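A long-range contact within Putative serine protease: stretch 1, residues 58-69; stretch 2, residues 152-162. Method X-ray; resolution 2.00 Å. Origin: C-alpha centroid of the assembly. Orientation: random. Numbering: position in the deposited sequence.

Stretch 1, residues 58-69: VRYMPEKDIAFI
Stretch 2 (152-162) AVIIDPTDFHP

Stretch 1 is a hairpin: strands 58-60 and 66-69 are joined by a loop and tied by Phe68 N to Tyr60 O (3.0 Å) and Arg59 N to Phe68 O (2.7 Å). Stretch 2 leaves strand 152-154 and, over 157-160, takes helical phi/psi without the regular bonds. CA atoms pair Tyr60 with His161 (7.4 Å), Pro62 with Asp159 (6.7 Å) and Phe68 with Phe160 (7.2 Å); no backbone-to-backbone hydrogen bond crosses; side chains of stretch 1 meet both side chains and backbone atoms of stretch 2, and 659 Å² is buried in all.

The charged anchor is Lys64 (chi1 m, then t throughout). Its NZ donates to Ile154 O (2.8 Å) and to Asp159 OD2 (2.7 Å), the latter also a salt bridge; a longer one reaches Asp156 OD2 (3.5 Å). Asp159 (chi1 m) also accepts from Asp156 N through the same OD2, at 2.9 Å, so one oxygen serves both the lysine and the turn.

Arg59 (t, t, p) forks onto one carbonyl: NH1 and NH2 donate to Phe160 O at 3.0 and 2.9 Å, near the guanidinium plane.

Among the rings, Phe160 CA lies over the Phe68 face, 4.0 Å from the ring centroid. The Phe68 and Phe160 rings (both chi1 m) meet obliquely, planes at 46°. Pro162 CD sits 3.9 Å from the Tyr60 ring centroid, 13° off the normal.

Apolar packing adds Ile66 CD1 to Ile155 CB (4.1 Å) and Phe68 CZ to Ile155 CD1 (4.0 Å).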

# COMPACT_ATOMS: atom_id res chain seq x y z
N VAL A 58 30.03 9.95 10.35
CA VAL A 58 29.97 10.96 9.30
C VAL A 58 30.71 10.46 8.07
O VAL A 58 31.83 9.96 8.17
CB VAL A 58 30.55 12.32 9.78
CG1 VAL A 58 30.55 13.35 8.65
CG2 VAL A 58 29.76 12.85 10.96
N ARG A 59 30.06 10.56 6.91
CA ARG A 59 30.62 10.11 5.63
C ARG A 59 31.28 11.24 4.84
O ARG A 59 32.40 11.08 4.35
CB ARG A 59 29.53 9.44 4.78
CG ARG A 59 29.95 9.09 3.37
CD ARG A 59 28.87 8.35 2.58
NE ARG A 59 27.74 9.20 2.17
CZ ARG A 59 27.79 10.11 1.20
NH1 ARG A 59 28.91 10.34 0.54
NH2 ARG A 59 26.70 10.81 0.91
N TYR A 60 30.59 12.38 4.74
CA TYR A 60 31.00 13.44 3.81
C TYR A 60 30.48 14.82 4.24
O TYR A 60 29.31 14.97 4.59
CB TYR A 60 30.53 13.08 2.39
CG TYR A 60 30.81 14.12 1.31
CD1 TYR A 60 32.08 14.67 1.15
CD2 TYR A 60 29.80 14.51 0.44
CE1 TYR A 60 32.33 15.61 0.15
CE2 TYR A 60 30.04 15.45 -0.56
CZ TYR A 60 31.31 15.99 -0.70
OH TYR A 60 31.53 16.92 -1.69
N MET A 61 31.37 15.80 4.19
CA MET A 61 31.06 17.19 4.54
C MET A 61 31.39 18.09 3.34
O MET A 61 32.52 18.55 3.21
CB MET A 61 31.89 17.65 5.74
CG MET A 61 31.76 16.82 7.01
SD MET A 61 30.27 17.17 7.95
CE MET A 61 30.62 18.81 8.59
N PRO A 62 30.39 18.35 2.47
CA PRO A 62 30.63 19.21 1.31
C PRO A 62 30.81 20.69 1.69
O PRO A 62 30.77 21.03 2.87
CB PRO A 62 29.37 19.02 0.47
CG PRO A 62 28.32 18.66 1.45
CD PRO A 62 29.01 17.84 2.50
N GLU A 63 31.01 21.53 0.68
CA GLU A 63 31.13 22.98 0.87
C GLU A 63 29.86 23.57 1.48
O GLU A 63 29.93 24.43 2.36
CB GLU A 63 31.46 23.67 -0.45
CG GLU A 63 31.90 25.13 -0.32
CD GLU A 63 32.47 25.70 -1.62
OE1 GLU A 63 33.31 25.02 -2.25
OE2 GLU A 63 32.07 26.83 -1.99
N LYS A 64 28.70 23.09 1.02
CA LYS A 64 27.41 23.45 1.61
C LYS A 64 27.35 23.02 3.07
O LYS A 64 27.94 22.01 3.46
CB LYS A 64 26.25 22.81 0.84
CG LYS A 64 25.81 23.57 -0.39
CD LYS A 64 24.60 22.92 -1.03
CE LYS A 64 24.27 23.59 -2.35
NZ LYS A 64 23.25 22.82 -3.12
N ASP A 65 26.62 23.79 3.88
CA ASP A 65 26.49 23.53 5.31
C ASP A 65 25.56 22.34 5.60
O ASP A 65 24.61 22.44 6.37
CB ASP A 65 26.02 24.80 6.04
CG ASP A 65 27.09 25.90 6.06
OD1 ASP A 65 28.30 25.59 6.02
OD2 ASP A 65 26.71 27.09 6.11
N ILE A 66 25.88 21.21 4.97
CA ILE A 66 25.11 19.98 5.11
C ILE A 66 26.09 18.84 5.44
O ILE A 66 27.26 18.89 5.05
CB ILE A 66 24.31 19.67 3.80
CG1 ILE A 66 23.18 20.70 3.61
CG2 ILE A 66 23.71 18.27 3.81
CD1 ILE A 66 22.60 20.74 2.20
N ALA A 67 25.61 17.85 6.18
CA ALA A 67 26.41 16.68 6.55
C ALA A 67 25.73 15.38 6.12
O ALA A 67 24.52 15.22 6.26
CB ALA A 67 26.69 16.68 8.05
N PHE A 68 26.53 14.45 5.60
CA PHE A 68 26.04 13.13 5.23
C PHE A 68 26.63 12.06 6.14
O PHE A 68 27.85 11.92 6.26
CB PHE A 68 26.36 12.82 3.76
CG PHE A 68 25.67 13.74 2.78
CD1 PHE A 68 24.40 13.44 2.31
CD2 PHE A 68 26.30 14.90 2.34
CE1 PHE A 68 23.75 14.30 1.41
CE2 PHE A 68 25.66 15.76 1.45
CZ PHE A 68 24.38 15.45 0.98
N ILE A 69 25.74 11.31 6.79
CA ILE A 69 26.09 10.27 7.74
C ILE A 69 25.68 8.92 7.16
O ILE A 69 24.56 8.77 6.68
CB ILE A 69 25.37 10.52 9.09
CG1 ILE A 69 25.79 11.87 9.69
CG2 ILE A 69 25.61 9.37 10.07
CD1 ILE A 69 24.79 12.47 10.66
N ALA A 152 16.91 27.82 5.05
CA ALA A 152 17.47 26.52 4.71
C ALA A 152 18.39 26.62 3.51
O ALA A 152 18.25 27.53 2.70
CB ALA A 152 16.35 25.53 4.43
N VAL A 153 19.35 25.70 3.41
CA VAL A 153 20.20 25.60 2.22
C VAL A 153 19.64 24.54 1.27
O VAL A 153 19.43 23.39 1.66
CB VAL A 153 21.68 25.26 2.58
CG1 VAL A 153 22.52 25.14 1.32
CG2 VAL A 153 22.27 26.32 3.49
N ILE A 154 19.40 24.96 0.03
CA ILE A 154 18.91 24.07 -1.03
C ILE A 154 19.89 22.91 -1.29
O ILE A 154 21.11 23.11 -1.34
CB ILE A 154 18.58 24.85 -2.34
CG1 ILE A 154 17.20 25.51 -2.22
CG2 ILE A 154 18.57 23.94 -3.56
CD1 ILE A 154 17.24 26.99 -1.92
N ILE A 155 19.34 21.71 -1.44
CA ILE A 155 20.12 20.51 -1.70
C ILE A 155 19.81 19.96 -3.10
O ILE A 155 18.68 20.06 -3.57
CB ILE A 155 19.88 19.43 -0.59
CG1 ILE A 155 20.90 18.29 -0.70
CG2 ILE A 155 18.43 18.93 -0.61
CD1 ILE A 155 20.83 17.26 0.44
N ASP A 156 20.83 19.42 -3.75
CA ASP A 156 20.64 18.71 -5.02
C ASP A 156 21.49 17.42 -5.06
O ASP A 156 22.37 17.24 -4.22
CB ASP A 156 20.88 19.64 -6.23
CG ASP A 156 22.32 20.08 -6.38
OD1 ASP A 156 23.16 19.23 -6.73
OD2 ASP A 156 22.61 21.28 -6.19
N PRO A 157 21.20 16.50 -6.01
CA PRO A 157 21.89 15.20 -6.05
C PRO A 157 23.43 15.26 -6.13
O PRO A 157 24.09 14.29 -5.73
CB PRO A 157 21.31 14.54 -7.30
CG PRO A 157 19.98 15.16 -7.46
CD PRO A 157 20.19 16.59 -7.08
N THR A 158 23.99 16.36 -6.62
CA THR A 158 25.44 16.49 -6.76
C THR A 158 26.13 16.80 -5.43
O THR A 158 27.36 16.73 -5.33
CB THR A 158 25.86 17.55 -7.81
OG1 THR A 158 25.65 18.87 -7.29
CG2 THR A 158 25.08 17.37 -9.12
N ASP A 159 25.33 17.15 -4.41
CA ASP A 159 25.85 17.46 -3.08
C ASP A 159 26.23 16.21 -2.29
O ASP A 159 27.02 16.30 -1.35
CB ASP A 159 24.83 18.27 -2.29
CG ASP A 159 24.65 19.68 -2.82
OD1 ASP A 159 25.66 20.29 -3.25
OD2 ASP A 159 23.51 20.18 -2.80
N PHE A 160 25.68 15.07 -2.68
CA PHE A 160 25.87 13.80 -1.98
C PHE A 160 27.29 13.23 -2.06
O PHE A 160 27.70 12.47 -1.18
CB PHE A 160 24.87 12.75 -2.51
CG PHE A 160 23.51 12.81 -1.86
CD1 PHE A 160 22.62 13.83 -2.17
CD2 PHE A 160 23.12 11.83 -0.95
CE1 PHE A 160 21.36 13.88 -1.58
CE2 PHE A 160 21.86 11.87 -0.35
CZ PHE A 160 20.98 12.90 -0.67
N HIS A 161 28.03 13.61 -3.10
CA HIS A 161 29.36 13.03 -3.35
C HIS A 161 30.37 14.06 -3.88
O HIS A 161 29.99 15.01 -4.57
CB HIS A 161 29.26 11.85 -4.32
CG HIS A 161 28.53 10.67 -3.75
ND1 HIS A 161 27.22 10.38 -4.06
CD2 HIS A 161 28.92 9.71 -2.88
CE1 HIS A 161 26.84 9.30 -3.41
NE2 HIS A 161 27.86 8.87 -2.69
N PRO A 162 31.67 13.86 -3.56
CA PRO A 162 32.70 14.73 -4.11
C PRO A 162 33.05 14.33 -5.54
O PRO A 162 32.55 14.94 -6.49
CB PRO A 162 33.89 14.48 -3.19
CG PRO A 162 33.72 13.07 -2.75
CD PRO A 162 32.23 12.83 -2.67